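Local coordinates for protein prolyl endopeptidase (Myxococcus xanthus, PDB 2BKL) that probably hydrolyses oligopeptides as a serine endopeptidase, cutting after proline far more readily than after alanine, at residues 79-84 and 152-157; 408-413 and 462-467; 432-437 and 514-519; 626-631 and 639-644. One frame throughout, in Å; residues are numbered along the deposited sequence.

In the fold
Along the chain, contact 1 closes first, then contacts 2 and 3 interleave their segments, and contact 4 follows. Contact 1 joins two blades of the N-terminal propeller, and its centre lies about 48 Å from that of contact 3 and 49 Å from that of contact 4, across the middle of the chain. Contact 2 sits where the chain passes from the propeller to the catalytic domain, its centre about 19 Å from that of contact 3. Contacts 3 and 4, about 28 Å apart between centres, each set a helix on the same eight-stranded sheet, contact 4 at one edge, strand 641-646. The set thus samples both domains and the passage between them.

Contact 1: residues 79-84 and 152-157; sequences NGRFFY and IDVDSG
Arg81 and Asp155 supply the polar half of this contact, a salt bridge in which a single carboxylate oxygen serves both terminal nitrogens of the guanidinium. NH2 of Arg81 lies 2.7 Å from OD1 of Asp155, on the syn lone pair of that oxygen, though OD1 is tilted 24° from the guanidinium plane. NH1 of Arg81 makes a weak, bent second bond to the same OD1, at 3.1 Å. The two flat groups stand 75° apart, so the ion pair is forked on one oxygen instead of being a side-by-side pairing of two. An arginine chain extended from CG to NE carries the charge across the gap from the strand. Elsewhere, Gln100 accepts from NE and the carbonyl of Gly132 from NH1, which fixes the rotation of the guanidinium. With a leucine at Arg81, Asp155 would probably lose its ion-pair mate here, and Gln100 and Gly132 would each lose a donor.

The strands belong to neighbouring blades of the seven-bladed beta-propeller, 81-87 in one antiparallel sheet and 148-153 at the outer edge of the next, and the contact bridges the seam between them.

Apolar contact runs beside the salt bridge. Val154 brings CG2 to the edge of the Phe83 ring, 3.9 Å from CE2, while its CG1 lies 3.7 Å from NH1 of Arg81. Val135 and Trp98, from the two sheets, also touch Val154.

Behind Val154 the turn is held by an Asx motif: OD2 of Asp153 accepts from N of Ser156 at 3.1 Å and from its OG at 2.6 Å, the two donors approaching opposite faces of the carboxylate plane.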
loop_
_atom_site.group_PDB
_atom_site.type_symbol
_atom_site.label_atom_id
_atom_site.label_comp_id
_atom_site.label_asym_id
_atom_site.label_seq_id
_atom_site.Cartn_x
_atom_site.Cartn_y
_atom_site.Cartn_z
ATOM N N ASN A 79 9.442 1.791 -28.246
ATOM C CA ASN A 79 10.104 2.165 -29.489
ATOM C C ASN A 79 11.617 1.913 -29.472
ATOM O O ASN A 79 12.404 2.755 -29.923
ATOM C CB ASN A 79 9.773 3.626 -29.808
ATOM C CG ASN A 79 10.092 4.026 -31.250
ATOM O OD1 ASN A 79 10.212 3.174 -32.151
ATOM N ND2 ASN A 79 10.236 5.328 -31.470
ATOM N N GLY A 80 12.012 0.749 -28.974
ATOM C CA GLY A 80 13.408 0.343 -28.983
ATOM C C GLY A 80 14.243 0.848 -27.813
ATOM O O GLY A 80 15.403 0.469 -27.675
ATOM N N ARG A 81 13.641 1.664 -26.956
ATOM C CA ARG A 81 14.306 2.194 -25.772
ATOM C C ARG A 81 13.801 1.502 -24.526
ATOM O O ARG A 81 12.697 0.954 -24.489
ATOM C CB ARG A 81 14.033 3.679 -25.655
ATOM C CG ARG A 81 14.682 4.482 -26.750
ATOM C CD ARG A 81 14.437 5.946 -26.667
ATOM N NE ARG A 81 15.279 6.630 -27.628
ATOM C CZ ARG A 81 15.284 7.936 -27.810
ATOM N NH1 ARG A 81 14.493 8.748 -27.121
ATOM N NH2 ARG A 81 16.109 8.450 -28.706
ATOM N N PHE A 82 14.631 1.468 -23.502
ATOM C CA PHE A 82 14.327 0.863 -22.241
ATOM C C PHE A 82 14.425 1.912 -21.165
ATOM O O PHE A 82 15.364 2.712 -21.168
ATOM C CB PHE A 82 15.337 -0.251 -21.921
ATOM C CG PHE A 82 15.196 -1.467 -22.769
ATOM C CD1 PHE A 82 15.611 -1.456 -24.085
ATOM C CD2 PHE A 82 14.712 -2.647 -22.229
ATOM C CE1 PHE A 82 15.506 -2.601 -24.881
ATOM C CE2 PHE A 82 14.619 -3.789 -23.013
ATOM C CZ PHE A 82 15.004 -3.750 -24.340
ATOM N N PHE A 83 13.485 1.887 -20.236
ATOM C CA PHE A 83 13.392 2.853 -19.151
ATOM C C PHE A 83 13.211 2.101 -17.854
ATOM O O PHE A 83 12.376 1.199 -17.763
ATOM C CB PHE A 83 12.188 3.781 -19.340
ATOM C CG PHE A 83 12.253 4.613 -20.585
ATOM C CD1 PHE A 83 11.946 4.079 -21.823
ATOM C CD2 PHE A 83 12.683 5.922 -20.538
ATOM C CE1 PHE A 83 12.044 4.854 -22.975
ATOM C CE2 PHE A 83 12.763 6.685 -21.699
ATOM C CZ PHE A 83 12.447 6.152 -22.881
ATOM N N TYR A 84 13.963 2.445 -16.822
ATOM C CA TYR A 84 13.991 1.645 -15.608
ATOM C C TYR A 84 14.652 2.435 -14.490
ATOM O O TYR A 84 15.469 3.334 -14.745
ATOM C CB TYR A 84 14.725 0.291 -15.857
ATOM C CG TYR A 84 16.070 0.517 -16.504
ATOM C CD1 TYR A 84 16.177 0.606 -17.876
ATOM C CD2 TYR A 84 17.211 0.741 -15.739
ATOM C CE1 TYR A 84 17.366 0.873 -18.483
ATOM C CE2 TYR A 84 18.414 1.006 -16.348
ATOM C CZ TYR A 84 18.483 1.083 -17.719
ATOM O OH TYR A 84 19.660 1.346 -18.370
ATOM N N ILE A 152 9.379 15.526 -19.458
ATOM C CA ILE A 152 10.757 15.676 -19.869
ATOM C C ILE A 152 10.935 15.117 -21.265
ATOM O O ILE A 152 10.375 14.059 -21.601
ATOM C CB ILE A 152 11.746 15.009 -18.867
ATOM C CG1 ILE A 152 13.189 15.271 -19.279
ATOM C CG2 ILE A 152 11.448 13.517 -18.673
ATOM C CD1 ILE A 152 14.239 14.923 -18.216
ATOM N N ASP A 153 11.726 15.814 -22.067
ATOM C CA ASP A 153 12.146 15.337 -23.373
ATOM C C ASP A 153 13.364 14.432 -23.191
ATOM O O ASP A 153 14.371 14.855 -22.654
ATOM C CB ASP A 153 12.487 16.535 -24.254
ATOM C CG ASP A 153 12.941 16.131 -25.622
ATOM O OD1 ASP A 153 12.072 15.761 -26.447
ATOM O OD2 ASP A 153 14.164 16.112 -25.930
ATOM N N VAL A 154 13.259 13.175 -23.630
ATOM C CA VAL A 154 14.277 12.176 -23.337
ATOM C C VAL A 154 15.618 12.487 -24.009
ATOM O O VAL A 154 16.656 12.434 -23.355
ATOM C CB VAL A 154 13.756 10.749 -23.724
ATOM C CG1 VAL A 154 14.851 9.680 -23.587
ATOM C CG2 VAL A 154 12.570 10.386 -22.855
ATOM N N ASP A 155 15.585 12.852 -25.281
ATOM C CA ASP A 155 16.817 13.046 -26.035
ATOM C C ASP A 155 17.650 14.199 -25.467
ATOM O O ASP A 155 18.849 14.089 -25.339
ATOM C CB ASP A 155 16.520 13.345 -27.498
ATOM C CG ASP A 155 16.141 12.111 -28.292
ATOM O OD1 ASP A 155 16.472 10.987 -27.878
ATOM O OD2 ASP A 155 15.524 12.198 -29.372
ATOM N N SER A 156 16.976 15.273 -25.074
ATOM C CA SER A 156 17.635 16.506 -24.624
ATOM C C SER A 156 17.733 16.665 -23.132
ATOM O O SER A 156 18.536 17.469 -22.653
ATOM C CB SER A 156 16.862 17.708 -25.185
ATOM O OG SER A 156 15.587 17.883 -24.576
ATOM N N GLY A 157 16.889 15.937 -22.393
ATOM C CA GLY A 157 16.739 16.121 -20.962
ATOM C C GLY A 157 16.049 17.405 -20.528
ATOM O O GLY A 157 16.037 17.720 -19.337
#

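Contact 2: residues 408-413 and 462-467; sequences VPMNPE and ANFRSS
A Met-aromatic contact between Met410 and Phe464 is the distinctive feature here, joining two loops that have no regular strand or helix at the point of touch. SD of Met410 comes to 3.7 Å from CZ and 3.8 Å from CE1 of Phe464. It lies 4.8 Å from the ring centroid and 63° off the ring normal, an oblique approach to the far end of the ring. With chi1 at 51°, the CG of Met410 is wedged between its own backbone N and carbonyl carbon, and the chain bends again about the CG-SD bond, which sets the direction of CE. Val408 adds its CG2, 4.2 Å from CE2 of Phe464, so sulfur and methyl meet neighbouring parts of one ring. The backbone N of Ser466 lies over one face of that ring, offset toward the rim.

Local turns shape the segment 408-413. Pro409 is the centre of an inverse gamma turn, with a weak bond from N of Met410 to O of Val408, and OD1 of Asn411 accepts from N of Glu413 at 3.1 Å, an Asx turn.

The loop 408-413 leads from strand 400-405, the last of the propeller, to strand 415-423, the first of the catalytic domain's sheet. Helix 56-67 lies alongside: Leu66 touches Val408, Phe67 touches Ser466, and Arg62 bonds to the carbonyl of Pro409. From strand 386-394 of the propeller, Pro387 packs on both Val408 and Phe464.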
loop_
_atom_site.group_PDB
_atom_site.type_symbol
_atom_site.label_atom_id
_atom_site.label_comp_id
_atom_site.label_asym_id
_atom_site.label_seq_id
_atom_site.Cartn_x
_atom_site.Cartn_y
_atom_site.Cartn_z
ATOM N N VAL A 408 22.749 -8.871 -1.386
ATOM C CA VAL A 408 22.592 -8.381 -0.025
ATOM C C VAL A 408 23.569 -9.175 0.859
ATOM O O VAL A 408 23.682 -10.384 0.701
ATOM C CB VAL A 408 21.126 -8.606 0.450
ATOM C CG1 VAL A 408 20.939 -8.182 1.886
ATOM C CG2 VAL A 408 20.143 -7.839 -0.416
ATOM N N PRO A 409 24.298 -8.514 1.759
ATOM C CA PRO A 409 25.291 -9.212 2.595
ATOM C C PRO A 409 24.615 -9.988 3.722
ATOM O O PRO A 409 24.596 -9.534 4.866
ATOM C CB PRO A 409 26.165 -8.076 3.121
ATOM C CG PRO A 409 25.255 -6.903 3.148
ATOM C CD PRO A 409 24.321 -7.065 1.984
ATOM N N MET A 410 24.099 -11.162 3.391
ATOM C CA MET A 410 23.397 -12.032 4.335
ATOM C C MET A 410 23.539 -13.457 3.845
ATOM O O MET A 410 23.903 -13.675 2.693
ATOM C CB MET A 410 21.909 -11.685 4.350
ATOM C CG MET A 410 21.334 -11.660 2.929
ATOM S SD MET A 410 19.622 -12.017 2.697
ATOM C CE MET A 410 19.366 -13.225 3.960
ATOM N N ASN A 411 23.256 -14.425 4.710
ATOM C CA ASN A 411 23.290 -15.840 4.338
ATOM C C ASN A 411 21.913 -16.445 4.516
ATOM O O ASN A 411 21.518 -16.751 5.641
ATOM C CB ASN A 411 24.312 -16.599 5.188
ATOM C CG ASN A 411 24.379 -18.092 4.837
ATOM O OD1 ASN A 411 23.652 -18.593 3.965
ATOM N ND2 ASN A 411 25.266 -18.812 5.526
ATOM N N PRO A 412 21.168 -16.599 3.419
ATOM C CA PRO A 412 19.779 -17.084 3.483
ATOM C C PRO A 412 19.622 -18.464 4.128
ATOM O O PRO A 412 18.558 -18.733 4.706
ATOM C CB PRO A 412 19.344 -17.133 2.014
ATOM C CG PRO A 412 20.297 -16.243 1.289
ATOM C CD PRO A 412 21.577 -16.299 2.027
ATOM N N GLU A 413 20.650 -19.308 4.056
ATOM C CA GLU A 413 20.580 -20.675 4.582
ATOM C C GLU A 413 20.511 -20.753 6.102
ATOM O O GLU A 413 20.217 -21.810 6.676
ATOM C CB GLU A 413 21.790 -21.489 4.092
ATOM C CG GLU A 413 21.877 -21.596 2.575
ATOM C CD GLU A 413 20.609 -22.164 1.945
ATOM O OE1 GLU A 413 20.254 -23.329 2.266
ATOM O OE2 GLU A 413 19.954 -21.444 1.139
ATOM N N ALA A 462 5.078 -12.759 0.828
ATOM C CA ALA A 462 6.501 -13.005 1.150
ATOM C C ALA A 462 7.473 -12.050 0.451
ATOM O O ALA A 462 8.339 -12.455 -0.380
ATOM C CB ALA A 462 6.850 -14.483 0.796
ATOM N N ASN A 463 7.331 -10.777 0.757
ATOM C CA ASN A 463 8.237 -9.730 0.320
ATOM C C ASN A 463 9.548 -9.901 1.090
ATOM O O ASN A 463 9.565 -10.317 2.246
ATOM C CB ASN A 463 7.658 -8.336 0.647
ATOM C CG ASN A 463 6.464 -7.942 -0.240
ATOM O OD1 ASN A 463 6.467 -8.159 -1.460
ATOM N ND2 ASN A 463 5.438 -7.351 0.385
ATOM N N PHE A 464 10.662 -9.592 0.452
ATOM C CA PHE A 464 11.932 -9.520 1.179
ATOM C C PHE A 464 12.069 -8.175 1.865
ATOM O O PHE A 464 12.016 -7.111 1.232
ATOM C CB PHE A 464 13.127 -9.759 0.257
ATOM C CG PHE A 464 14.447 -9.684 0.980
ATOM C CD1 PHE A 464 14.819 -10.688 1.842
ATOM C CD2 PHE A 464 15.293 -8.576 0.822
ATOM C CE1 PHE A 464 16.038 -10.622 2.531
ATOM C CE2 PHE A 464 16.504 -8.503 1.510
ATOM C CZ PHE A 464 16.871 -9.516 2.352
ATOM N N ARG A 465 12.305 -8.226 3.176
ATOM C CA ARG A 465 12.584 -7.040 3.942
ATOM C C ARG A 465 13.906 -7.272 4.663
ATOM O O ARG A 465 13.979 -8.088 5.579
ATOM C CB ARG A 465 11.487 -6.809 4.980
ATOM C CG ARG A 465 10.176 -6.231 4.462
ATOM C CD ARG A 465 9.206 -5.909 5.631
ATOM N NE ARG A 465 7.927 -5.318 5.217
ATOM C CZ ARG A 465 7.399 -4.174 5.688
ATOM N NH1 ARG A 465 8.012 -3.433 6.616
ATOM N NH2 ARG A 465 6.223 -3.764 5.221
ATOM N N SER A 466 14.946 -6.558 4.276
ATOM C CA SER A 466 16.213 -6.695 4.982
ATOM C C SER A 466 16.137 -6.142 6.410
ATOM O O SER A 466 16.947 -6.508 7.255
ATOM C CB SER A 466 17.330 -6.004 4.211
ATOM O OG SER A 466 17.122 -4.621 4.149
ATOM N N SER A 467 15.132 -5.312 6.678
ATOM C CA SER A 467 14.977 -4.697 7.987
ATOM C C SER A 467 14.798 -5.672 9.136
ATOM O O SER A 467 15.068 -5.314 10.265
ATOM C CB SER A 467 13.826 -3.688 7.992
ATOM O OG SER A 467 12.570 -4.322 7.763
#

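Contact 3: residues 432-437 and 514-519; sequences MFVVHR and EYLVQQ
Tyr515 is the first residue of 514-519 to meet the strand, and it does so through the end of Met432. The methyl CE of Met432 lies 3.6 Å from CD1 of Tyr515 and approaches the ring obliquely. Both side chains leave their backbones with CG opposite N (chi1 178° for Met432, 174° for Tyr515), and a bend about the last methionine torsion turns CE toward the helix.

At Leu516 the same methyl finds a second partner: CE of Met432 is 4.0 Å from CD2 and 4.1 Å from CG of the leucine. CD2 of Leu516 also lies 4.4 Å from CG2 of Val434, a looser touch. One methionine methyl therefore touches both an aromatic and a branched aliphatic side chain of the helix, and Leu516 carries the apolar seam two residues along the strand, from Met432 to Val434.

Gln519, the first residue to leave helical angles, closes the helix end: its N bonds to O of Tyr515 at 2.9 Å, and its CG lies 3.3 Å above one face of the Tyr515 ring, offset toward the rim.

This is helix-on-sheet packing in an alpha/beta-hydrolase domain, with the axes of 432-437 and 514-518 crossing at -47° and 11.8 Å apart. Strand 429-437 pairs with 415-423 and 477-481. Tyr515 reaches Val420 and Tyr422 on the former, and Leu516 reaches Ala479 on the latter and Thr448 on strand 448-451.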
loop_
_atom_site.group_PDB
_atom_site.type_symbol
_atom_site.label_atom_id
_atom_site.label_comp_id
_atom_site.label_asym_id
_atom_site.label_seq_id
_atom_site.Cartn_x
_atom_site.Cartn_y
_atom_site.Cartn_z
ATOM N N MET A 432 -0.627 -17.910 8.441
ATOM C CA MET A 432 0.412 -17.043 8.984
ATOM C C MET A 432 1.772 -17.550 8.541
ATOM O O MET A 432 2.031 -18.772 8.573
ATOM C CB MET A 432 0.324 -16.969 10.516
ATOM C CG MET A 432 1.408 -16.127 11.128
ATOM S SD MET A 432 1.026 -15.615 12.848
ATOM C CE MET A 432 0.731 -17.143 13.642
ATOM N N PHE A 433 2.654 -16.648 8.117
ATOM C CA PHE A 433 4.066 -16.948 7.902
ATOM C C PHE A 433 4.863 -16.703 9.159
ATOM O O PHE A 433 4.638 -15.719 9.858
ATOM C CB PHE A 433 4.645 -16.086 6.777
ATOM C CG PHE A 433 3.986 -16.248 5.440
ATOM C CD1 PHE A 433 4.185 -17.400 4.691
ATOM C CD2 PHE A 433 3.202 -15.224 4.898
ATOM C CE1 PHE A 433 3.588 -17.552 3.436
ATOM C CE2 PHE A 433 2.645 -15.366 3.640
ATOM C CZ PHE A 433 2.818 -16.507 2.923
ATOM N N VAL A 434 5.796 -17.602 9.461
ATOM C CA VAL A 434 6.658 -17.468 10.623
ATOM C C VAL A 434 8.089 -17.639 10.176
ATOM O O VAL A 434 8.442 -18.661 9.576
ATOM C CB VAL A 434 6.294 -18.454 11.755
ATOM C CG1 VAL A 434 7.118 -18.123 13.000
ATOM C CG2 VAL A 434 4.809 -18.398 12.087
ATOM N N VAL A 435 8.920 -16.646 10.453
ATOM C CA VAL A 435 10.294 -16.598 9.939
ATOM C C VAL A 435 11.254 -16.515 11.111
ATOM O O VAL A 435 11.064 -15.750 12.057
ATOM C CB VAL A 435 10.503 -15.346 9.021
ATOM C CG1 VAL A 435 11.860 -15.403 8.352
ATOM C CG2 VAL A 435 9.365 -15.222 7.978
ATOM N N HIS A 436 12.301 -17.325 11.074
ATOM C CA HIS A 436 13.277 -17.344 12.155
ATOM C C HIS A 436 14.536 -18.075 11.721
ATOM O O HIS A 436 14.551 -18.777 10.720
ATOM C CB HIS A 436 12.696 -18.018 13.401
ATOM C CG HIS A 436 12.087 -19.346 13.115
ATOM N ND1 HIS A 436 12.828 -20.514 13.032
ATOM C CD2 HIS A 436 10.804 -19.704 12.893
ATOM C CE1 HIS A 436 12.018 -21.521 12.750
ATOM N NE2 HIS A 436 10.787 -21.054 12.660
ATOM N N ARG A 437 15.596 -17.945 12.518
ATOM C CA ARG A 437 16.783 -18.774 12.302
ATOM C C ARG A 437 16.425 -20.252 12.419
ATOM O O ARG A 437 15.606 -20.649 13.262
ATOM C CB ARG A 437 17.872 -18.458 13.325
ATOM C CG ARG A 437 18.579 -17.138 13.121
ATOM C CD ARG A 437 19.635 -16.867 14.152
ATOM N NE ARG A 437 20.723 -17.820 13.968
ATOM C CZ ARG A 437 21.690 -17.672 13.049
ATOM N NH1 ARG A 437 21.748 -16.590 12.264
ATOM N NH2 ARG A 437 22.610 -18.619 12.912
ATOM N N GLU A 514 -2.098 -15.478 20.310
ATOM C CA GLU A 514 -2.279 -16.619 21.200
ATOM C C GLU A 514 -1.582 -17.861 20.615
ATOM O O GLU A 514 -0.975 -18.647 21.350
ATOM C CB GLU A 514 -3.750 -16.935 21.407
ATOM C CG GLU A 514 -4.488 -15.905 22.262
ATOM C CD GLU A 514 -6.017 -16.056 22.197
ATOM O OE1 GLU A 514 -6.583 -16.449 21.154
ATOM O OE2 GLU A 514 -6.661 -15.822 23.234
ATOM N N TYR A 515 -1.671 -18.040 19.302
ATOM C CA TYR A 515 -1.035 -19.188 18.645
ATOM C C TYR A 515 0.488 -19.181 18.847
ATOM O O TYR A 515 1.088 -20.208 19.154
ATOM C CB TYR A 515 -1.352 -19.180 17.152
ATOM C CG TYR A 515 -0.621 -20.234 16.372
ATOM C CD1 TYR A 515 0.643 -19.999 15.842
ATOM C CD2 TYR A 515 -1.162 -21.496 16.172
ATOM C CE1 TYR A 515 1.342 -20.978 15.160
ATOM C CE2 TYR A 515 -0.505 -22.443 15.464
ATOM C CZ TYR A 515 0.747 -22.195 14.930
ATOM O OH TYR A 515 1.448 -23.174 14.258
ATOM N N LEU A 516 1.130 -18.035 18.695
ATOM C CA LEU A 516 2.579 -17.950 18.831
ATOM C C LEU A 516 3.037 -18.337 20.229
ATOM O O LEU A 516 4.113 -18.907 20.404
ATOM C CB LEU A 516 3.070 -16.566 18.440
ATOM C CG LEU A 516 2.858 -16.214 16.976
ATOM C CD1 LEU A 516 3.032 -14.736 16.737
ATOM C CD2 LEU A 516 3.839 -16.971 16.109
ATOM N N VAL A 517 2.213 -18.056 21.229
ATOM C CA VAL A 517 2.510 -18.474 22.603
ATOM C C VAL A 517 2.225 -19.983 22.765
ATOM O O VAL A 517 3.057 -20.718 23.348
ATOM C CB VAL A 517 1.702 -17.622 23.584
ATOM C CG1 VAL A 517 1.938 -18.103 25.015
ATOM C CG2 VAL A 517 2.118 -16.185 23.462
ATOM N N GLN A 518 1.060 -20.446 22.302
ATOM C CA GLN A 518 0.693 -21.863 22.396
ATOM C C GLN A 518 1.757 -22.759 21.774
ATOM O O GLN A 518 2.069 -23.841 22.323
ATOM C CB GLN A 518 -0.632 -22.119 21.649
ATOM C CG GLN A 518 -1.919 -21.629 22.265
ATOM C CD GLN A 518 -3.112 -21.466 21.242
ATOM O OE1 GLN A 518 -3.009 -21.721 19.994
ATOM N NE2 GLN A 518 -4.238 -20.996 21.778
ATOM N N GLN A 519 2.303 -22.331 20.636
ATOM C CA GLN A 519 3.288 -23.093 19.880
ATOM C C GLN A 519 4.746 -22.869 20.304
ATOM O O GLN A 519 5.666 -23.319 19.629
ATOM C CB GLN A 519 3.120 -22.838 18.364
ATOM C CG GLN A 519 1.892 -23.474 17.774
ATOM C CD GLN A 519 1.879 -24.922 17.961
ATOM O OE1 GLN A 519 2.916 -25.569 17.813
ATOM N NE2 GLN A 519 0.737 -25.461 18.361
#

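Contact 4: residues 626-631 and 639-644; sequences KFVAAV and ATALLR
Val628, Val631, Ala641 and Leu643 form plain apolar packing of a helix against the strand that follows it, within the beta-alpha-beta unit of strand 607-613, helix 622-632 and strand 641-646. The helix and strand axes run nearly antiparallel, at 157°, and approach to 8.4 Å. That closeness suits the small Ala641, whose CB meets CG1 of Val631 at 3.8 Å.

Val628 spreads its two branches along the face of the strand. Its chi1 of 84° turns CG1 toward Leu643: CG1 of Val628 lies 4.0 Å from CB of Leu643, with the two side chains crossing at about a right angle. CG2 of Val628 settles instead over the strand backbone, 4.1 Å from C of Leu642 and 4.1 Å from O of Ala641. That carbonyl is also bonded by NE2 of Gln632, from the end of the helix.

Strand 641-646 is one of the two edge strands of the eight-stranded sheet of the alpha/beta-hydrolase domain, and its partner is the parallel strand 607-613. Leu643 continues the apolar layer onto Met610 and Ala612 of that strand. Leu642 points away from helix 622-632 and packs on His45 and Ala46 of helix 33-51.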
loop_
_atom_site.group_PDB
_atom_site.type_symbol
_atom_site.label_atom_id
_atom_site.label_comp_id
_atom_site.label_asym_id
_atom_site.label_seq_id
_atom_site.Cartn_x
_atom_site.Cartn_y
_atom_site.Cartn_z
ATOM N N LYS A 626 -3.841 12.218 19.562
ATOM C CA LYS A 626 -4.889 11.979 20.555
ATOM C C LYS A 626 -4.689 10.634 21.279
ATOM O O LYS A 626 -4.904 10.540 22.501
ATOM C CB LYS A 626 -6.268 12.052 19.937
ATOM C CG LYS A 626 -6.650 13.435 19.391
ATOM C CD LYS A 626 -8.144 13.690 19.395
ATOM C CE LYS A 626 -8.927 12.699 18.587
ATOM N NZ LYS A 626 -10.383 13.088 18.483
ATOM N N PHE A 627 -4.315 9.592 20.533
ATOM C CA PHE A 627 -4.159 8.283 21.137
ATOM C C PHE A 627 -2.980 8.266 22.085
ATOM O O PHE A 627 -3.104 7.724 23.176
ATOM C CB PHE A 627 -4.033 7.207 20.056
ATOM C CG PHE A 627 -4.093 5.797 20.575
ATOM C CD1 PHE A 627 -5.304 5.243 20.947
ATOM C CD2 PHE A 627 -2.932 5.021 20.699
ATOM C CE1 PHE A 627 -5.384 3.927 21.356
ATOM C CE2 PHE A 627 -3.001 3.711 21.148
ATOM C CZ PHE A 627 -4.211 3.176 21.493
ATOM N N VAL A 628 -1.840 8.840 21.695
ATOM C CA VAL A 628 -0.666 8.848 22.593
ATOM C C VAL A 628 -0.979 9.610 23.871
ATOM O O VAL A 628 -0.594 9.191 24.969
ATOM C CB VAL A 628 0.633 9.334 21.925
ATOM C CG1 VAL A 628 0.775 10.811 21.921
ATOM C CG2 VAL A 628 1.848 8.709 22.645
ATOM N N ALA A 629 -1.709 10.719 23.758
ATOM C CA ALA A 629 -2.124 11.455 24.935
ATOM C C ALA A 629 -2.983 10.618 25.866
ATOM O O ALA A 629 -2.762 10.590 27.071
ATOM C CB ALA A 629 -2.877 12.695 24.536
ATOM N N ALA A 630 -3.909 9.859 25.295
ATOM C CA ALA A 630 -4.795 9.000 26.083
ATOM C C ALA A 630 -4.006 7.890 26.808
ATOM O O ALA A 630 -4.255 7.587 27.962
ATOM C CB ALA A 630 -5.872 8.418 25.191
ATOM N N VAL A 631 -3.036 7.302 26.125
ATOM C CA VAL A 631 -2.245 6.227 26.713
ATOM C C VAL A 631 -1.281 6.762 27.798
ATOM O O VAL A 631 -1.158 6.173 28.882
ATOM C CB VAL A 631 -1.513 5.433 25.617
ATOM C CG1 VAL A 631 -0.555 4.438 26.213
ATOM C CG2 VAL A 631 -2.522 4.732 24.723
ATOM N N ALA A 639 3.790 1.816 31.489
ATOM C CA ALA A 639 4.581 1.517 30.300
ATOM C C ALA A 639 4.811 2.754 29.457
ATOM O O ALA A 639 3.959 3.652 29.378
ATOM C CB ALA A 639 3.892 0.452 29.467
ATOM N N THR A 640 5.975 2.787 28.815
ATOM C CA THR A 640 6.367 3.911 27.995
ATOM C C THR A 640 5.399 4.080 26.831
ATOM O O THR A 640 4.859 3.093 26.328
ATOM C CB THR A 640 7.783 3.740 27.468
ATOM O OG1 THR A 640 8.697 3.406 28.523
ATOM C CG2 THR A 640 8.299 5.066 26.986
ATOM N N ALA A 641 5.160 5.320 26.426
ATOM C CA ALA A 641 4.319 5.618 25.257
ATOM C C ALA A 641 4.938 6.833 24.581
ATOM O O ALA A 641 4.966 7.902 25.177
ATOM C CB ALA A 641 2.884 5.881 25.675
ATOM N N LEU A 642 5.478 6.656 23.378
ATOM C CA LEU A 642 6.295 7.644 22.700
ATOM C C LEU A 642 5.687 8.034 21.385
ATOM O O LEU A 642 5.200 7.159 20.671
ATOM C CB LEU A 642 7.710 7.086 22.464
ATOM C CG LEU A 642 8.471 6.595 23.697
ATOM C CD1 LEU A 642 9.777 5.946 23.319
ATOM C CD2 LEU A 642 8.721 7.715 24.672
ATOM N N LEU A 643 5.728 9.319 21.049
ATOM C CA LEU A 643 5.320 9.810 19.753
ATOM C C LEU A 643 6.549 10.311 18.999
ATOM O O LEU A 643 7.098 11.355 19.318
ATOM C CB LEU A 643 4.278 10.937 19.910
ATOM C CG LEU A 643 3.826 11.614 18.609
ATOM C CD1 LEU A 643 3.087 10.665 17.690
ATOM C CD2 LEU A 643 2.942 12.830 18.910
ATOM N N ARG A 644 6.980 9.552 18.007
ATOM C CA ARG A 644 8.093 9.903 17.144
ATOM C C ARG A 644 7.570 10.491 15.831
ATOM O O ARG A 644 6.818 9.811 15.131
ATOM C CB ARG A 644 8.871 8.648 16.866
ATOM C CG ARG A 644 10.159 8.834 16.066
ATOM C CD ARG A 644 10.676 7.516 15.526
ATOM N NE ARG A 644 11.978 7.595 14.908
ATOM C CZ ARG A 644 12.216 7.971 13.654
ATOM N NH1 ARG A 644 11.258 8.335 12.833
ATOM N NH2 ARG A 644 13.467 7.989 13.231
#